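Local coordinates for tailspike protein (Acinetobacter phage vB_ApiP_P1, PDB 6E1R) that probably recognises and enzymatically cleaves capsular polysaccharide of its Acinetobacter host, acting as a trimeric tailspike with hydrolase activity, at residues A[428-440]-A[542-554]. Numbering follows the deposited sequence.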
ATOM      1  N   LEU A 428     -15.360   4.348 -29.158  1.00 40.56           N
ATOM      2  CA  LEU A 428     -16.380   3.949 -28.197  1.00 38.95           C
ATOM      3  C   LEU A 428     -17.316   2.933 -28.835  1.00 38.13           C
ATOM      4  O   LEU A 428     -17.778   3.130 -29.963  1.00 41.28           O
ATOM      5  CB  LEU A 428     -17.178   5.160 -27.711  1.00 38.13           C
ATOM      6  CG  LEU A 428     -18.380   4.852 -26.816  1.00 37.64           C
ATOM      7  CD1 LEU A 428     -17.934   4.242 -25.493  1.00 36.53           C
ATOM      8  CD2 LEU A 428     -19.201   6.105 -26.585  1.00 40.28           C
ATOM      9  N   THR A 429     -17.597   1.856 -28.107  1.00 36.73           N
ATOM     10  CA  THR A 429     -18.541   0.830 -28.538  1.00 35.17           C
ATOM     11  C   THR A 429     -19.668   0.792 -27.513  1.00 41.07           C
ATOM     12  O   THR A 429     -19.510   0.235 -26.423  1.00 45.22           O
ATOM     13  CB  THR A 429     -17.863  -0.531 -28.669  1.00 32.22           C
ATOM     14  OG1 THR A 429     -16.813  -0.452 -29.641  1.00 38.83           O
ATOM     15  CG2 THR A 429     -18.868  -1.587 -29.103  1.00 29.37           C
ATOM     16  N   SER A 430     -20.804   1.388 -27.865  1.00 39.23           N
ATOM     17  CA  SER A 430     -21.959   1.420 -26.974  1.00 37.56           C
ATOM     18  C   SER A 430     -23.207   1.515 -27.839  1.00 38.30           C
ATOM     19  O   SER A 430     -23.461   2.557 -28.447  1.00 43.17           O
ATOM     20  CB  SER A 430     -21.876   2.591 -25.999  1.00 34.79           C
ATOM     21  OG  SER A 430     -22.952   2.552 -25.078  1.00 32.17           O
ATOM     22  N   TYR A 431     -23.977   0.432 -27.890  1.00 40.25           N
ATOM     23  CA  TYR A 431     -25.183   0.397 -28.706  1.00 43.14           C
ATOM     24  C   TYR A 431     -26.430   0.753 -27.911  1.00 46.95           C
ATOM     25  O   TYR A 431     -27.380   1.304 -28.479  1.00 52.34           O
ATOM     26  CB  TYR A 431     -25.335  -0.983 -29.347  1.00 39.40           C
ATOM     27  CG  TYR A 431     -24.142  -1.367 -30.192  1.00 41.33           C
ATOM     28  CD1 TYR A 431     -23.965  -0.835 -31.463  1.00 42.73           C
ATOM     29  CD2 TYR A 431     -23.181  -2.244 -29.710  1.00 35.56           C
ATOM     30  CE1 TYR A 431     -22.870  -1.178 -32.236  1.00 40.96           C
ATOM     31  CE2 TYR A 431     -22.083  -2.595 -30.476  1.00 31.81           C
ATOM     32  CZ  TYR A 431     -21.933  -2.058 -31.736  1.00 36.44           C
ATOM     33  OH  TYR A 431     -20.840  -2.405 -32.498  1.00 38.07           O
ATOM     34  N   LYS A 432     -26.446   0.453 -26.615  1.00 43.33           N
ATOM     35  CA  LYS A 432     -27.536   0.872 -25.734  1.00 43.72           C
ATOM     36  C   LYS A 432     -27.202   2.216 -25.081  1.00 45.09           C
ATOM     37  O   LYS A 432     -27.101   2.354 -23.861  1.00 42.28           O
ATOM     38  CB  LYS A 432     -27.817  -0.207 -24.695  1.00 40.23           C
ATOM     39  CG  LYS A 432     -28.377  -1.489 -25.288  1.00 38.08           C
ATOM     40  CD  LYS A 432     -28.796  -2.475 -24.213  1.00 36.90           C
ATOM     41  CE  LYS A 432     -29.289  -3.771 -24.835  1.00 42.09           C
ATOM     42  NZ  LYS A 432     -29.745  -4.752 -23.812  1.00 48.70           N
ATOM     43  N   HIS A 433     -27.024   3.219 -25.938  1.00 42.54           N
ATOM     44  CA  HIS A 433     -26.710   4.580 -25.523  1.00 42.24           C
ATOM     45  C   HIS A 433     -28.001   5.389 -25.476  1.00 41.27           C
ATOM     46  O   HIS A 433     -28.704   5.494 -26.488  1.00 41.76           O
ATOM     47  CB  HIS A 433     -25.704   5.216 -26.484  1.00 39.31           C
ATOM     48  CG  HIS A 433     -25.425   6.660 -26.206  1.00 41.10           C
ATOM     49  ND1 HIS A 433     -24.978   7.530 -27.177  1.00 43.90           N
ATOM     50  CD2 HIS A 433     -25.516   7.385 -25.066  1.00 43.22           C
ATOM     51  CE1 HIS A 433     -24.813   8.729 -26.649  1.00 44.84           C
ATOM     52  NE2 HIS A 433     -25.133   8.669 -25.369  1.00 44.12           N
ATOM     53  N   ASN A 434     -28.302   5.963 -24.310  1.00 42.13           N
ATOM     54  CA  ASN A 434     -29.563   6.673 -24.081  1.00 40.39           C
ATOM     55  C   ASN A 434     -30.745   5.786 -24.468  1.00 37.87           C
ATOM     56  O   ASN A 434     -31.661   6.191 -25.185  1.00 40.66           O
ATOM     57  CB  ASN A 434     -29.593   8.004 -24.833  1.00 42.11           C
ATOM     58  CG  ASN A 434     -28.472   8.937 -24.415  1.00 46.10           C
ATOM     59  OD1 ASN A 434     -27.925   8.817 -23.318  1.00 47.40           O
ATOM     60  ND2 ASN A 434     -28.124   9.875 -25.289  1.00 42.10           N
ATOM     61  N   TYR A 435     -30.710   4.556 -23.967  1.00 32.44           N
ATOM     62  CA  TYR A 435     -31.565   3.468 -24.414  1.00 31.65           C
ATOM     63  C   TYR A 435     -32.631   3.176 -23.369  1.00 33.63           C
ATOM     64  O   TYR A 435     -32.365   3.232 -22.164  1.00 40.96           O
ATOM     65  CB  TYR A 435     -30.709   2.226 -24.695  1.00 31.81           C
ATOM     66  CG  TYR A 435     -31.399   0.880 -24.622  1.00 33.94           C
ATOM     67  CD1 TYR A 435     -31.514   0.198 -23.415  1.00 33.14           C
ATOM     68  CD2 TYR A 435     -31.887   0.265 -25.766  1.00 34.37           C
ATOM     69  CE1 TYR A 435     -32.122  -1.039 -23.348  1.00 32.10           C
ATOM     70  CE2 TYR A 435     -32.495  -0.974 -25.709  1.00 33.32           C
ATOM     71  CZ  TYR A 435     -32.610  -1.621 -24.496  1.00 32.77           C
ATOM     72  OH  TYR A 435     -33.214  -2.855 -24.429  1.00 35.64           O
ATOM     73  N   LYS A 436     -33.839   2.867 -23.834  1.00 37.69           N
ATOM     74  CA  LYS A 436     -34.929   2.485 -22.949  1.00 36.29           C
ATOM     75  C   LYS A 436     -35.730   1.359 -23.579  1.00 39.46           C
ATOM     76  O   LYS A 436     -35.977   1.361 -24.789  1.00 40.55           O
ATOM     77  CB  LYS A 436     -35.856   3.666 -22.633  1.00 32.81           C
ATOM     78  CG  LYS A 436     -36.791   3.387 -21.467  1.00 35.06           C
ATOM     79  CD  LYS A 436     -38.149   4.028 -21.655  1.00 42.94           C
ATOM     80  CE  LYS A 436     -39.086   3.659 -20.516  1.00 47.63           C
ATOM     81  NZ  LYS A 436     -39.271   2.185 -20.405  1.00 50.52           N
ATOM     82  N   LYS A 437     -36.131   0.402 -22.748  1.00 41.36           N
ATOM     83  CA  LYS A 437     -36.915  -0.753 -23.163  1.00 36.17           C
ATOM     84  C   LYS A 437     -38.273  -0.710 -22.483  1.00 38.67           C
ATOM     85  O   LYS A 437     -38.357  -0.514 -21.266  1.00 45.17           O
ATOM     86  CB  LYS A 437     -36.194  -2.054 -22.793  1.00 37.60           C
ATOM     87  CG  LYS A 437     -36.932  -3.339 -23.149  1.00 33.59           C
ATOM     88  CD  LYS A 437     -36.765  -3.721 -24.599  1.00 42.02           C
ATOM     89  CE  LYS A 437     -37.092  -5.189 -24.819  1.00 42.47           C
ATOM     90  NZ  LYS A 437     -36.191  -6.075 -24.031  1.00 36.36           N
ATOM     91  N   THR A 438     -39.332  -0.880 -23.271  1.00 39.26           N
ATOM     92  CA  THR A 438     -40.685  -1.000 -22.744  1.00 38.71           C
ATOM     93  C   THR A 438     -41.309  -2.245 -23.351  1.00 42.37           C
ATOM     94  O   THR A 438     -41.386  -2.366 -24.578  1.00 42.97           O
ATOM     95  CB  THR A 438     -41.523   0.241 -23.061  1.00 40.77           C
ATOM     96  OG1 THR A 438     -40.781   1.418 -22.722  1.00 43.63           O
ATOM     97  CG2 THR A 438     -42.813   0.222 -22.255  1.00 38.10           C
ATOM     98  N   ILE A 439     -41.751  -3.165 -22.497  1.00 36.09           N
ATOM     99  CA  ILE A 439     -42.304  -4.431 -22.961  1.00 35.09           C
ATOM    100  C   ILE A 439     -43.786  -4.497 -22.625  1.00 36.71           C
ATOM    101  O   ILE A 439     -44.331  -3.585 -21.993  1.00 37.58           O
ATOM    102  CB  ILE A 439     -41.545  -5.626 -22.355  1.00 38.10           C
ATOM    103  CG1 ILE A 439     -41.737  -5.667 -20.837  1.00 39.93           C
ATOM    104  CG2 ILE A 439     -40.069  -5.553 -22.708  1.00 29.33           C
ATOM    105  CD1 ILE A 439     -41.214  -6.932 -20.190  1.00 34.00           C
ATOM    106  N   ASN A 440     -44.440  -5.578 -23.055  1.00 38.59           N
ATOM    107  CA  ASN A 440     -45.851  -5.827 -22.753  1.00 36.54           C
ATOM    108  C   ASN A 440     -46.741  -4.690 -23.250  1.00 38.44           C
ATOM    109  O   ASN A 440     -47.702  -4.294 -22.588  1.00 42.38           O
ATOM    110  CB  ASN A 440     -46.062  -6.076 -21.259  1.00 38.15           C
ATOM    111  CG  ASN A 440     -45.233  -7.235 -20.743  1.00 42.29           C
ATOM    112  OD1 ASN A 440     -44.825  -8.109 -21.509  1.00 41.45           O
ATOM    113  ND2 ASN A 440     -44.977  -7.247 -19.440  1.00 44.75           N
ATOM    114  N   ALA A 542     -43.005  -4.823 -28.157  1.00 38.18           N
ATOM    115  CA  ALA A 542     -41.985  -4.253 -27.287  1.00 37.24           C
ATOM    116  C   ALA A 542     -41.164  -3.242 -28.071  1.00 37.97           C
ATOM    117  O   ALA A 542     -40.703  -3.538 -29.178  1.00 40.20           O
ATOM    118  CB  ALA A 542     -41.075  -5.342 -26.709  1.00 38.89           C
HETATM  119  N   MSE A 543     -40.980  -2.058 -27.496  1.00 36.15           N
HETATM  120  CA  MSE A 543     -40.213  -1.002 -28.145  1.00 38.17           C
HETATM  121  C   MSE A 543     -38.849  -0.802 -27.495  1.00 45.64           C
HETATM  122  O   MSE A 543     -38.665  -1.069 -26.306  1.00 49.93           O
HETATM  123  CB  MSE A 543     -40.984   0.322 -28.120  1.00 41.41           C
HETATM  124  CG  MSE A 543     -42.074   0.454 -29.174  1.00 54.12           C
HETATM  125 SE   MSE A 543     -43.586  -0.743 -28.895  1.00 67.45          SE
HETATM  126  CE  MSE A 543     -44.905   0.187 -29.982  1.00 67.86           C
ATOM    127  N   GLU A 544     -37.895  -0.328 -28.291  1.00 42.66           N
ATOM    128  CA  GLU A 544     -36.580   0.073 -27.806  1.00 41.40           C
ATOM    129  C   GLU A 544     -36.274   1.449 -28.373  1.00 41.71           C
ATOM    130  O   GLU A 544     -36.210   1.616 -29.595  1.00 44.01           O
ATOM    131  CB  GLU A 544     -35.500  -0.933 -28.213  1.00 46.50           C
ATOM    132  CG  GLU A 544     -35.598  -2.263 -27.491  1.00 46.31           C
ATOM    133  CD  GLU A 544     -34.584  -3.280 -27.977  1.00 49.06           C
ATOM    134  OE1 GLU A 544     -34.603  -3.616 -29.180  1.00 49.96           O
ATOM    135  OE2 GLU A 544     -33.767  -3.744 -27.154  1.00 46.57           O
ATOM    136  N   VAL A 545     -36.094   2.429 -27.492  1.00 38.71           N
ATOM    137  CA  VAL A 545     -35.931   3.822 -27.888  1.00 39.42           C
ATOM    138  C   VAL A 545     -34.485   4.236 -27.655  1.00 39.87           C
ATOM    139  O   VAL A 545     -33.899   3.931 -26.609  1.00 42.44           O
ATOM    140  CB  VAL A 545     -36.901   4.741 -27.119  1.00 35.26           C
ATOM    141  CG1 VAL A 545     -36.790   6.175 -27.615  1.00 36.51           C
ATOM    142  CG2 VAL A 545     -38.329   4.235 -27.255  1.00 26.84           C
ATOM    143  N   PHE A 546     -33.914   4.937 -28.632  1.00 35.78           N
ATOM    144  CA  PHE A 546     -32.559   5.478 -28.557  1.00 30.84           C
ATOM    145  C   PHE A 546     -32.657   6.975 -28.813  1.00 32.31           C
ATOM    146  O   PHE A 546     -33.008   7.396 -29.920  1.00 38.83           O
ATOM    147  CB  PHE A 546     -31.633   4.811 -29.577  1.00 30.81           C
ATOM    148  CG  PHE A 546     -31.590   3.310 -29.484  1.00 34.61           C
ATOM    149  CD1 PHE A 546     -32.576   2.536 -30.076  1.00 33.10           C
ATOM    150  CD2 PHE A 546     -30.557   2.673 -28.816  1.00 42.39           C
ATOM    151  CE1 PHE A 546     -32.537   1.155 -29.995  1.00 35.60           C
ATOM    152  CE2 PHE A 546     -30.511   1.291 -28.733  1.00 40.98           C
ATOM    153  CZ  PHE A 546     -31.503   0.532 -29.323  1.00 41.43           C
ATOM    154  N   THR A 547     -32.344   7.778 -27.801  1.00 26.91           N
ATOM    155  CA  THR A 547     -32.540   9.217 -27.877  1.00 27.06           C
ATOM    156  C   THR A 547     -31.223   9.932 -28.154  1.00 39.63           C
ATOM    157  O   THR A 547     -30.140   9.427 -27.846  1.00 36.76           O
ATOM    158  CB  THR A 547     -33.158   9.760 -26.585  1.00 32.91           C
ATOM    159  OG1 THR A 547     -32.150   9.854 -25.571  1.00 36.25           O
ATOM    160  CG2 THR A 547     -34.272   8.845 -26.103  1.00 30.45           C
ATOM    161  N   THR A 548     -31.335  11.118 -28.748  1.00 41.03           N
ATOM    162  CA  THR A 548     -30.195  11.969 -29.051  1.00 37.98           C
ATOM    163  C   THR A 548     -30.620  13.417 -28.866  1.00 40.44           C
ATOM    164  O   THR A 548     -31.729  13.798 -29.252  1.00 46.21           O
ATOM    165  CB  THR A 548     -29.687  11.748 -30.486  1.00 37.68           C
ATOM    166  OG1 THR A 548     -29.399  10.359 -30.688  1.00 38.29           O
ATOM    167  CG2 THR A 548     -28.427  12.561 -30.744  1.00 28.39           C
ATOM    168  N   GLY A 549     -29.741  14.219 -28.273  1.00 43.18           N
ATOM    169  CA  GLY A 549     -30.037  15.624 -28.082  1.00 44.98           C
ATOM    170  C   GLY A 549     -30.616  15.935 -26.717  1.00 47.12           C
ATOM    171  O   GLY A 549     -30.333  15.235 -25.741  1.00 48.51           O
ATOM    172  N   ASN A 550     -31.429  16.985 -26.637  1.00 42.89           N
ATOM    173  CA  ASN A 550     -32.004  17.435 -25.368  1.00 43.22           C
ATOM    174  C   ASN A 550     -33.318  16.728 -25.049  1.00 28.99           C
ATOM    175  O   ASN A 550     -34.334  17.369 -24.789  1.00 29.20           O
ATOM    176  CB  ASN A 550     -32.195  18.946 -25.401  1.00 29.92           C
ATOM    177  CG  ASN A 550     -30.882  19.695 -25.483  1.00 43.13           C
ATOM    178  OD1 ASN A 550     -30.681  20.517 -26.376  1.00 43.03           O
ATOM    179  ND2 ASN A 550     -29.980  19.416 -24.549  1.00 42.32           N
ATOM    180  N   VAL A 551     -33.308  15.395 -25.050  1.00 28.54           N
ATOM    181  CA  VAL A 551     -34.499  14.622 -24.719  1.00 33.50           C
ATOM    182  C   VAL A 551     -34.069  13.272 -24.164  1.00 36.03           C
ATOM    183  O   VAL A 551     -33.048  12.707 -24.567  1.00 36.66           O
ATOM    184  CB  VAL A 551     -35.436  14.461 -25.943  1.00 33.38           C
ATOM    185  CG1 VAL A 551     -34.809  13.557 -26.996  1.00 31.08           C
ATOM    186  CG2 VAL A 551     -36.803  13.939 -25.511  1.00 31.41           C
ATOM    187  N   GLN A 552     -34.856  12.764 -23.217  1.00 40.69           N
ATOM    188  CA  GLN A 552     -34.633  11.458 -22.616  1.00 40.53           C
ATOM    189  C   GLN A 552     -35.961  10.725 -22.507  1.00 47.12           C
ATOM    190  O   GLN A 552     -37.003  11.343 -22.269  1.00 50.32           O
ATOM    191  CB  GLN A 552     -33.982  11.580 -21.232  1.00 37.32           C
ATOM    192  CG  GLN A 552     -34.818  12.354 -20.223  1.00 39.30           C
ATOM    193  CD  GLN A 552     -34.231  12.328 -18.826  1.00 43.19           C
ATOM    194  OE1 GLN A 552     -33.252  11.628 -18.561  1.00 44.27           O
ATOM    195  NE2 GLN A 552     -34.827  13.096 -17.921  1.00 41.12           N
ATOM    196  N   ALA A 553     -35.922   9.409 -22.692  1.00 44.56           N
ATOM    197  CA  ALA A 553     -37.106   8.560 -22.601  1.00 41.15           C
ATOM    198  C   ALA A 553     -37.011   7.749 -21.315  1.00 42.84           C
ATOM    199  O   ALA A 553     -36.148   6.874 -21.189  1.00 42.46           O
ATOM    200  CB  ALA A 553     -37.223   7.650 -23.822  1.00 37.42           C
ATOM    201  N   THR A 554     -37.899   8.035 -20.367  1.00 46.85           N
ATOM    202  CA  THR A 554     -37.885   7.355 -19.075  1.00 50.26           C
ATOM    203  C   THR A 554     -39.231   6.702 -18.778  1.00 57.37           C
ATOM    204  O   THR A 554     -39.385   5.999 -17.779  1.00 57.23           O
ATOM    205  CB  THR A 554     -37.539   8.324 -17.927  1.00 48.37           C
ATOM    206  OG1 THR A 554     -38.549   9.335 -17.830  1.00 51.19           O
ATOM    207  CG2 THR A 554     -36.188   8.981 -18.169  1.00 44.56           C
ATOM    208  OXT THR A 554     -40.194   6.862 -19.527  1.00 60.34           O
TER
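Tyr435 OH donates a hydrogen bond to Glu544 OE2 at 2.9 Å, meeting the anti lone pair of that oxygen. The carboxylate lies at the edge of the tyrosine ring, and the two planes are turned 74° apart. Glu544 OE1 has a weak hydrogen bond from Asn550 of the third subunit. Lys437 NZ stays 4.6 Å from Glu544 OE2, longer than a salt bridge, although Lys437 CD lies against Glu544 CG.

Antiparallel backbone bonds join strands 435-440 and 542-548. Lys436 and Val545 form one hydrogen-bonded pair, with Val545 N to Lys436 O at 2.9 Å; Thr438 and Met543 form the next. At the other end, past the Lys436-Val545 pair, Thr547 N bonds to Asn434 O. The Asn434 side chain adds a bond from ND2 to Thr547 O at 3.3 Å, approaching from above the carbonyl plane. Asn434 OD1 accepts from Ser430 N of the second subunit.

Tyr435 and Phe546 point the same way on the face that carries Glu544, with their rings inclined at 52°. With CG swung roughly opposite the backbone N (chi1 156°), the Tyr435 ring lies alongside Phe546 and its CD2 touches Phe546 CE2. Lys432 CD lies over one face of the Tyr435 ring, toward its rim. On the other side of the sheet, the Lys436 chain runs along the Ala553 carbonyl to the C-terminal residue Thr554. Lys436 NZ bonds to Thr438 OG1 at 2.9 Å, and that hydroxyl also hydrogen-bonds with Val451 O.

The contact pairs the first and last long strands of the antiparallel C-terminal domain. Strand 435-443 is outermost in its five-stranded sheet within the chain; 539-548 lies between it and strand 465-474, beside the trimer interface.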